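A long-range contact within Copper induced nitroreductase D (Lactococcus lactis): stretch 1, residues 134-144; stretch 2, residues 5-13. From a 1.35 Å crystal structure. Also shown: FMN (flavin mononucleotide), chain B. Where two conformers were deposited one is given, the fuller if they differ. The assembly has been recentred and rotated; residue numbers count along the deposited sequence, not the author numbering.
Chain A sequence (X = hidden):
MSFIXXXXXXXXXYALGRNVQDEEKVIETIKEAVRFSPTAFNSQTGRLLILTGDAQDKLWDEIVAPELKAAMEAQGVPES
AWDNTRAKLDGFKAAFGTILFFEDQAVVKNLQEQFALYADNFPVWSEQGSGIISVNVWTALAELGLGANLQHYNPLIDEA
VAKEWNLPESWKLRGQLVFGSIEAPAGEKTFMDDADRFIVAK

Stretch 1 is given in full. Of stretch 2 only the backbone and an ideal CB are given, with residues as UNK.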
ATOM      1  N   SER A 134      -1.225  -2.718   5.510  1.00 10.19           N
ATOM      2  CA  SER A 134      -0.059  -3.123   6.291  1.00 10.88           C
ATOM      3  C   SER A 134       0.756  -1.897   6.731  1.00 10.81           C
ATOM      4  O   SER A 134       1.142  -1.791   7.908  1.00 11.44           O
ATOM      5  CB  SER A 134       0.835  -4.101   5.511  1.00 13.95           C
ATOM      6  OG  SER A 134       0.145  -5.292   5.234  1.00 14.29           O
ATOM      7  N   VAL A 135       1.030  -0.968   5.802  1.00 10.76           N
ATOM      8  CA  VAL A 135       1.866   0.193   6.141  0.74 11.53           C
ATOM      9  C   VAL A 135       1.090   1.209   6.956  1.00 10.26           C
ATOM     10  O   VAL A 135       1.668   1.888   7.794  1.00 10.91           O
ATOM     11  CB  VAL A 135       2.566   0.877   4.916  0.74 12.35           C
ATOM     12  CG1 VAL A 135       3.423  -0.124   4.195  0.74 12.35           C
ATOM     13  CG2 VAL A 135       1.545   1.523   3.960  0.74 14.65           C
ATOM     14  N   ASN A 136      -0.229   1.307   6.734  1.00  9.29           N
ATOM     15  CA  ASN A 136      -1.002   2.230   7.536  1.00  9.41           C
ATOM     16  C   ASN A 136      -1.014   1.778   9.007  1.00  9.07           C
ATOM     17  O   ASN A 136      -0.910   2.602   9.916  1.00 10.14           O
ATOM     18  CB  ASN A 136      -2.434   2.464   6.977  1.00  9.41           C
ATOM     19  CG  ASN A 136      -2.456   3.482   5.858  1.00  9.67           C
ATOM     20  OD1 ASN A 136      -1.499   4.245   5.690  1.00 10.29           O
ATOM     21  ND2 ASN A 136      -3.530   3.488   5.075  1.00 11.40           N
ATOM     22  N   VAL A 137      -1.174   0.479   9.233  1.00  9.22           N
ATOM     23  CA  VAL A 137      -1.125  -0.069  10.578  1.00  9.27           C
ATOM     24  C   VAL A 137       0.267   0.136  11.192  1.00 10.22           C
ATOM     25  O   VAL A 137       0.416   0.586  12.321  1.00 10.40           O
ATOM     26  CB  VAL A 137      -1.520  -1.558  10.601  1.00  9.57           C
ATOM     27  CG1 VAL A 137      -1.187  -2.193  11.942  1.00 11.32           C
ATOM     28  CG2 VAL A 137      -3.011  -1.718  10.299  1.00 11.71           C
ATOM     29  N   TRP A 138       1.277  -0.160  10.402  1.00  9.49           N
ATOM     30  CA  TRP A 138       2.671  -0.052  10.830  1.00  8.96           C
ATOM     31  C   TRP A 138       2.968   1.378  11.292  1.00  9.27           C
ATOM     32  O   TRP A 138       3.575   1.599  12.343  1.00 10.43           O
ATOM     33  CB  TRP A 138       3.550  -0.446   9.635  1.00 10.44           C
ATOM     34  CG  TRP A 138       4.992  -0.757   9.879  1.00 10.47           C
ATOM     35  CD1 TRP A 138       5.732  -0.504  10.993  1.00 11.12           C
ATOM     36  CD2 TRP A 138       5.882  -1.352   8.925  1.00 10.95           C
ATOM     37  NE1 TRP A 138       7.039  -0.957  10.802  1.00 11.61           N
ATOM     38  CE2 TRP A 138       7.136  -1.475   9.539  1.00 12.46           C
ATOM     39  CE3 TRP A 138       5.719  -1.830   7.619  1.00 10.97           C
ATOM     40  CZ2 TRP A 138       8.232  -2.028   8.872  1.00 16.52           C
ATOM     41  CZ3 TRP A 138       6.806  -2.370   6.963  1.00 13.34           C
ATOM     42  CH2 TRP A 138       8.045  -2.472   7.600  1.00 14.94           C
ATOM     43  N   THR A 139       2.563   2.344  10.482  1.00  9.00           N
ATOM     44  CA  THR A 139       2.800   3.730  10.793  1.00  9.84           C
ATOM     45  C   THR A 139       1.979   4.182  11.998  1.00  9.38           C
ATOM     46  O   THR A 139       2.468   4.937  12.848  1.00 10.57           O
ATOM     47  CB  THR A 139       2.504   4.642   9.564  1.00 10.13           C
ATOM     48  OG1 THR A 139       3.274   4.184   8.447  1.00 11.17           O
ATOM     49  CG2 THR A 139       2.856   6.073   9.879  1.00 12.03           C
ATOM     50  N   ALA A 140       0.740   3.706  12.101  1.00  9.47           N
ATOM     51  CA  ALA A 140      -0.093   4.045  13.252  1.00 10.89           C
ATOM     52  C   ALA A 140       0.548   3.538  14.569  1.00 10.25           C
ATOM     53  O   ALA A 140       0.539   4.221  15.602  1.00 11.66           O
ATOM     54  CB  ALA A 140      -1.517   3.505  13.073  1.00 12.21           C
ATOM     55  N   LEU A 141       1.097   2.331  14.520  1.00  9.46           N
ATOM     56  CA  LEU A 141       1.792   1.755  15.674  1.00 10.27           C
ATOM     57  C   LEU A 141       3.025   2.602  16.026  1.00 11.06           C
ATOM     58  O   LEU A 141       3.294   2.861  17.208  1.00 10.60           O
ATOM     59  CB  LEU A 141       2.189   0.317  15.381  1.00 12.74           C
ATOM     60  CG  LEU A 141       1.061  -0.710  15.305  1.00 12.61           C
ATOM     61  CD1 LEU A 141       1.600  -2.050  14.823  1.00 14.95           C
ATOM     62  CD2 LEU A 141       0.369  -0.864  16.626  1.00 16.28           C
ATOM     63  N   ALA A 142       3.764   3.057  15.018  1.00 10.31           N
ATOM     64  CA  ALA A 142       4.938   3.881  15.271  1.00 11.68           C
ATOM     65  C   ALA A 142       4.530   5.170  15.974  1.00 12.53           C
ATOM     66  O   ALA A 142       5.259   5.682  16.820  1.00 12.78           O
ATOM     67  CB  ALA A 142       5.698   4.168  13.976  1.00 12.58           C
ATOM     68  N   GLU A 143       3.355   5.706  15.631  1.00 11.50           N
ATOM     69  CA  GLU A 143       2.889   6.924  16.279  0.67 12.52           C
ATOM     70  C   GLU A 143       2.569   6.703  17.765  1.00 15.00           C
ATOM     71  O   GLU A 143       2.651   7.641  18.563  1.00 17.40           O
ATOM     72  CB  GLU A 143       1.700   7.527  15.527  0.67 14.89           C
ATOM     73  CG  GLU A 143       2.111   8.139  14.194  0.67 23.84           C
ATOM     74  CD  GLU A 143       2.905   9.436  14.348  0.67 37.89           C
ATOM     75  OE1 GLU A 143       2.282  10.520  14.555  0.67 32.04           O
ATOM     76  OE2 GLU A 143       4.157   9.360  14.270  0.67 20.20           O
ATOM     77  N   LEU A 144       2.216   5.473  18.137  1.00 13.08           N
ATOM     78  CA  LEU A 144       2.039   5.126  19.553  1.00 14.59           C
ATOM     79  C   LEU A 144       3.372   4.890  20.266  1.00 15.64           C
ATOM     80  O   LEU A 144       3.396   4.633  21.470  1.00 19.67           O
ATOM     81  CB  LEU A 144       1.176   3.866  19.693  1.00 15.62           C
ATOM     82  CG  LEU A 144      -0.250   3.950  19.175  1.00 17.36           C
ATOM     83  CD1 LEU A 144      -0.906   2.605  19.349  1.00 21.18           C
ATOM     84  CD2 LEU A 144      -0.982   5.027  19.910  1.00 23.39           C
ATOM     85  N   UNK A   5       6.162  13.614   8.727  1.00 13.42           N
ATOM     86  CA  UNK A   5       6.893  13.222   9.922  1.00 14.48           C
ATOM     87  C   UNK A   5       6.448  11.855  10.443  1.00 13.54           C
ATOM     88  O   UNK A   5       7.273  11.035  10.841  1.00 16.24           O
ATOM     89  CB  UNK A   5       6.714  14.280  11.013  1.00 14.48           C
ATOM     90  N   UNK A   6       5.141  11.582  10.400  1.00 13.97           N
ATOM     91  CA  UNK A   6       4.641  10.275  10.825  1.00 13.59           C
ATOM     92  C   UNK A   6       5.214   9.194   9.920  1.00 11.87           C
ATOM     93  O   UNK A   6       5.620   8.135  10.398  1.00 13.32           O
ATOM     94  CB  UNK A   6       3.112  10.239  10.805  1.00 13.59           C
ATOM     95  N   UNK A   7       5.258   9.461   8.617  1.00 11.86           N
ATOM     96  CA  UNK A   7       5.818   8.494   7.679  1.00 11.78           C
ATOM     97  C   UNK A   7       7.287   8.247   7.977  1.00 12.21           C
ATOM     98  O   UNK A   7       7.743   7.105   7.967  1.00 12.61           O
ATOM     99  CB  UNK A   7       5.645   8.978   6.238  1.00 11.78           C
ATOM    100  N   UNK A   8       8.030   9.324   8.193  1.00 13.37           N
ATOM    101  CA  UNK A   8       9.459   9.229   8.454  1.00 14.55           C
ATOM    102  C   UNK A   8       9.737   8.453   9.742  1.00 18.46           C
ATOM    103  O   UNK A   8      10.742   7.747   9.835  1.00 20.59           O
ATOM    104  CB  UNK A   8      10.075  10.627   8.537  1.00 14.55           C
ATOM    105  N   UNK A   9       8.835   8.554  10.714  1.00 15.80           N
ATOM    106  CA  UNK A   9       9.031   7.925  12.013  0.62 16.12           C
ATOM    107  C   UNK A   9       8.798   6.405  12.014  1.00 16.10           C
ATOM    108  O   UNK A   9       9.288   5.699  12.894  1.00 20.81           O
ATOM    109  CB  UNK A   9       8.097   8.581  13.032  0.62 16.12           C
ATOM    110  N   UNK A  10       8.053   5.914  11.030  1.00 13.12           N
ATOM    111  CA  UNK A  10       7.823   4.482  10.860  1.00 13.54           C
ATOM    112  C   UNK A  10       9.100   3.859  10.306  1.00 11.33           C
ATOM    113  O   UNK A  10       9.601   4.283   9.256  1.00 12.98           O
ATOM    114  CB  UNK A  10       6.632   4.213   9.938  1.00 13.54           C
ATOM    115  N   UNK A  11       9.637   2.882  11.032  1.00 11.59           N
ATOM    116  CA  UNK A  11      10.823   2.150  10.621  1.00 12.23           C
ATOM    117  C   UNK A  11      10.694   0.672  10.969  1.00 11.80           C
ATOM    118  O   UNK A  11       9.885   0.273  11.810  1.00 13.01           O
ATOM    119  CB  UNK A  11      12.071   2.744  11.277  1.00 12.23           C
ATOM    120  N   UNK A  12      11.523  -0.131  10.314  1.00 11.34           N
ATOM    121  CA  UNK A  12      11.701  -1.529  10.677  1.00 11.53           C
ATOM    122  C   UNK A  12      12.507  -1.614  11.972  1.00 12.75           C
ATOM    123  O   UNK A  12      13.655  -1.164  12.058  1.00 14.93           O
ATOM    124  CB  UNK A  12      12.393  -2.302   9.552  1.00 11.53           C
ATOM    125  N   UNK A  13      11.869  -2.167  12.991  1.00 11.63           N
ATOM    126  CA  UNK A  13      12.494  -2.406  14.279  1.00 11.55           C
ATOM    127  C   UNK A  13      12.478  -3.887  14.567  1.00 12.79           C
ATOM    128  O   UNK A  13      11.416  -4.483  14.719  1.00 13.63           O
ATOM    129  CB  UNK A  13      11.789  -1.627  15.392  1.00 11.55           C
TER
HETATM  130  N1  FMN B1203      11.470  -6.959   6.147  1.00 13.77           N
HETATM  131  C2  FMN B1203      11.782  -8.272   6.729  1.00 17.10           C
HETATM  132  O2  FMN B1203      12.527  -8.351   7.679  1.00 18.85           O
HETATM  133  N3  FMN B1203      11.249  -9.443   6.097  1.00 18.19           N
HETATM  134  C4  FMN B1203      10.423  -9.390   4.990  1.00 19.62           C
HETATM  135  O4  FMN B1203       9.932 -10.401   4.569  1.00 18.98           O
HETATM  136  C4A FMN B1203      10.131  -8.081   4.395  1.00 16.84           C
HETATM  137  N5  FMN B1203       9.408  -7.930   3.337  1.00 16.15           N
HETATM  138  C5A FMN B1203       8.853  -6.571   3.033  1.00 13.93           C
HETATM  139  C6  FMN B1203       7.731  -6.461   2.045  1.00 13.37           C
HETATM  140  C7  FMN B1203       7.149  -5.297   1.781  1.00 14.41           C
HETATM  141  C7M FMN B1203       6.044  -5.242   0.750  1.00 14.68           C
HETATM  142  C8  FMN B1203       7.623  -4.067   2.525  1.00 14.99           C
HETATM  143  C8M FMN B1203       6.924  -2.738   2.294  1.00 15.32           C
HETATM  144  C9  FMN B1203       8.641  -4.138   3.390  1.00 13.75           C
HETATM  145  C9A FMN B1203       9.300  -5.463   3.679  1.00 13.88           C
HETATM  146  N10 FMN B1203      10.400  -5.599   4.581  1.00 13.21           N
HETATM  147  C10 FMN B1203      10.705  -6.872   5.065  1.00 14.49           C
HETATM  148  C1' FMN B1203      10.977  -4.441   5.250  1.00 13.57           C
HETATM  149  C2' FMN B1203      11.793  -3.600   4.272  1.00 12.46           C
HETATM  150  O2' FMN B1203      13.004  -4.255   4.002  1.00 14.25           O
HETATM  151  C3' FMN B1203      11.993  -2.220   4.903  1.00 11.90           C
HETATM  152  O3' FMN B1203      10.704  -1.639   4.943  1.00 12.10           O
HETATM  153  C4' FMN B1203      12.916  -1.347   4.034  1.00 12.07           C
HETATM  154  O4' FMN B1203      14.243  -1.850   4.074  1.00 13.81           O
HETATM  155  C5' FMN B1203      12.913   0.114   4.476  1.00 13.34           C
HETATM  156  O5' FMN B1203      13.312   0.179   5.838  1.00 12.30           O
HETATM  157  P   FMN B1203      12.306   0.826   6.949  1.00 11.68           P
HETATM  158  O1P FMN B1203      11.890   2.170   6.508  1.00 13.53           O
HETATM  159  O2P FMN B1203      11.066  -0.136   7.094  1.00 11.64           O
HETATM  160  O3P FMN B1203      13.153   0.863   8.294  1.00 14.69           O

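Position 5 lies on a helix that crosses the 134-143 helix nearly at right angles. Its ideal CB finds nothing of stretch 1 within 5.5 Å, so almost any helix-compatible residue would do. It is Lys 5, whose side chain leads away.

At position 6 CA-to-CB points toward stretch 1, and the ideal CB stands only 3.6 Å from Glu 143 CD. So little room favours a small residue, and the nearby carboxylate favours a polar one, serine or threonine; alanine would fit the space but offer the carboxylate nothing. Ser 6 is found, with its OG 2.9 Å from Glu 143 OE1.

Position 7 points away, but its ideal CB is 5.4 Å from Thr 139 CG2, so a longer apolar side chain could curl back to the methyl. Leu 7 does so, bringing CD2 to 4.4 Å from Thr 139 CG2.

Position 8 points away, so stretch 1 sets no demand, and most helix-compatible residues, polar ones included, would do; it is Glu 8.

Position 9 turns toward stretch 1, with the ideal CB 4.2 Å from Glu 143 OE2 and the backbone oxygen of Ala 142 nearby. A polar side chain able to donate, such as asparagine, glutamine or lysine, would suit. Asn 9 places ND2 3.3 Å from Ala 142 O.

At position 10 the backbone is extended (phi/psi -74/122), and CB points toward stretch 1, 3.7 Å from Thr 139 OG1 and 4.1 Å from Ala 142 CB. The small Ala 142 lets the chain come close, while the Trp 138 face and the FMN phosphate lie beyond. A long, cationic side chain with an aliphatic stem fits: lysine or, better, arginine. In Arg 10, CG packs over the five-membered ring of Trp 138, 3.7 Å from its centroid, and CZ lies 4.5 Å from the six-membered centroid in a cation-pi contact. Arg 10 NH1 and NH2 donate to FMN O2P and O1P respectively, each at 2.8 Å.

Position 11 points away from stretch 1, but its backbone oxygen accepts a hydrogen bond from Trp 138 NE1 at 3.3 Å, a bond that does not depend on the side chain, although phi of -141° rules out proline. The phosphate favours a cation; Arg 11 NE donates to FMN O3P at 2.8 Å.

Position 12 points sideways, with phosphate oxygens close by. A short hydroxyl residue, serine or threonine, suits. Thr 12 OG1 meets the ring edge 3.3 Å from Trp 138 CZ2 and donates to FMN O2P at 2.7 Å.

Position 13 is extended, which suits a beta-branched residue, here Ile 13.

Stretch 2 5-13: KSLENRRTI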
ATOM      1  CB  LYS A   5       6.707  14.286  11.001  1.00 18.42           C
ATOM      2  CG  LYS A   5       7.279  15.642  10.659  1.00 42.01           C
ATOM      3  CD  LYS A   5       8.776  15.656  10.552  1.00 57.00           C
ATOM      4  CE  LYS A   5       9.227  17.060  10.140  1.00 62.58           C
ATOM      5  NZ  LYS A   5       8.890  18.058  11.204  1.00 68.77           N
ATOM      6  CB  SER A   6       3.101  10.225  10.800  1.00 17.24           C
ATOM      7  OG  SER A   6       2.552  11.145  11.733  1.00 20.37           O
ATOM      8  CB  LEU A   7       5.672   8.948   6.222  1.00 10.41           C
ATOM      9  CG  LEU A   7       4.246   9.055   5.663  1.00 10.85           C
ATOM     10  CD1 LEU A   7       4.350   9.394   4.181  1.00 12.33           C
ATOM     11  CD2 LEU A   7       3.430   7.798   5.872  1.00 12.92           C
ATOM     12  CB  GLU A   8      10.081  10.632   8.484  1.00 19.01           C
ATOM     13  CG  GLU A   8      11.600  10.617   8.505  1.00 20.53           C
ATOM     14  CD  GLU A   8      12.194  11.984   8.275  1.00 43.92           C
ATOM     15  OE1 GLU A   8      11.419  12.965   8.168  1.00 55.06           O
ATOM     16  OE2 GLU A   8      13.440  12.071   8.209  1.00 49.44           O
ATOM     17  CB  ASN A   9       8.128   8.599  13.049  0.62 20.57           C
ATOM     18  CG  ASN A   9       8.386   8.111  14.456  0.62 27.21           C
ATOM     19  OD1 ASN A   9       9.510   8.205  14.965  0.62 29.00           O
ATOM     20  ND2 ASN A   9       7.352   7.575  15.089  0.62 32.11           N
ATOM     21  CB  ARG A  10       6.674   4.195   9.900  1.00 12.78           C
ATOM     22  CG  ARG A  10       6.398   2.704   9.709  1.00 12.71           C
ATOM     23  CD  ARG A  10       6.058   2.327   8.300  1.00 12.08           C
ATOM     24  NE  ARG A  10       7.089   2.809   7.410  1.00 13.11           N
ATOM     25  CZ  ARG A  10       8.288   2.248   7.230  1.00 12.10           C
ATOM     26  NH1 ARG A  10       8.593   1.074   7.770  1.00 11.38           N
ATOM     27  NH2 ARG A  10       9.166   2.852   6.443  1.00 13.07           N
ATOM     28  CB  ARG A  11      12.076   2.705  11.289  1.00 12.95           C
ATOM     29  CG  ARG A  11      12.408   4.151  10.916  1.00 14.72           C
ATOM     30  CD  ARG A  11      12.781   4.330   9.454  1.00 14.30           C
ATOM     31  NE  ARG A  11      13.893   3.466   9.065  1.00 14.58           N
ATOM     32  CZ  ARG A  11      15.165   3.705   9.356  1.00 15.08           C
ATOM     33  NH1 ARG A  11      15.522   4.830   9.973  1.00 21.85           N
ATOM     34  NH2 ARG A  11      16.079   2.848   8.979  1.00 19.21           N
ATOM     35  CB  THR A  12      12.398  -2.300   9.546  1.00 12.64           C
ATOM     36  OG1 THR A  12      11.502  -2.432   8.442  1.00 11.92           O
ATOM     37  CG2 THR A  12      12.825  -3.683  10.001  1.00 14.29           C
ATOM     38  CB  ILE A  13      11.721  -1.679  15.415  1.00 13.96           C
ATOM     39  CG1 ILE A  13      11.575  -0.178  15.130  1.00 13.70           C
ATOM     40  CG2 ILE A  13      12.336  -1.958  16.784  1.00 13.73           C
ATOM     41  CD1 ILE A  13      12.875   0.596  15.085  1.00 14.92           C
TER
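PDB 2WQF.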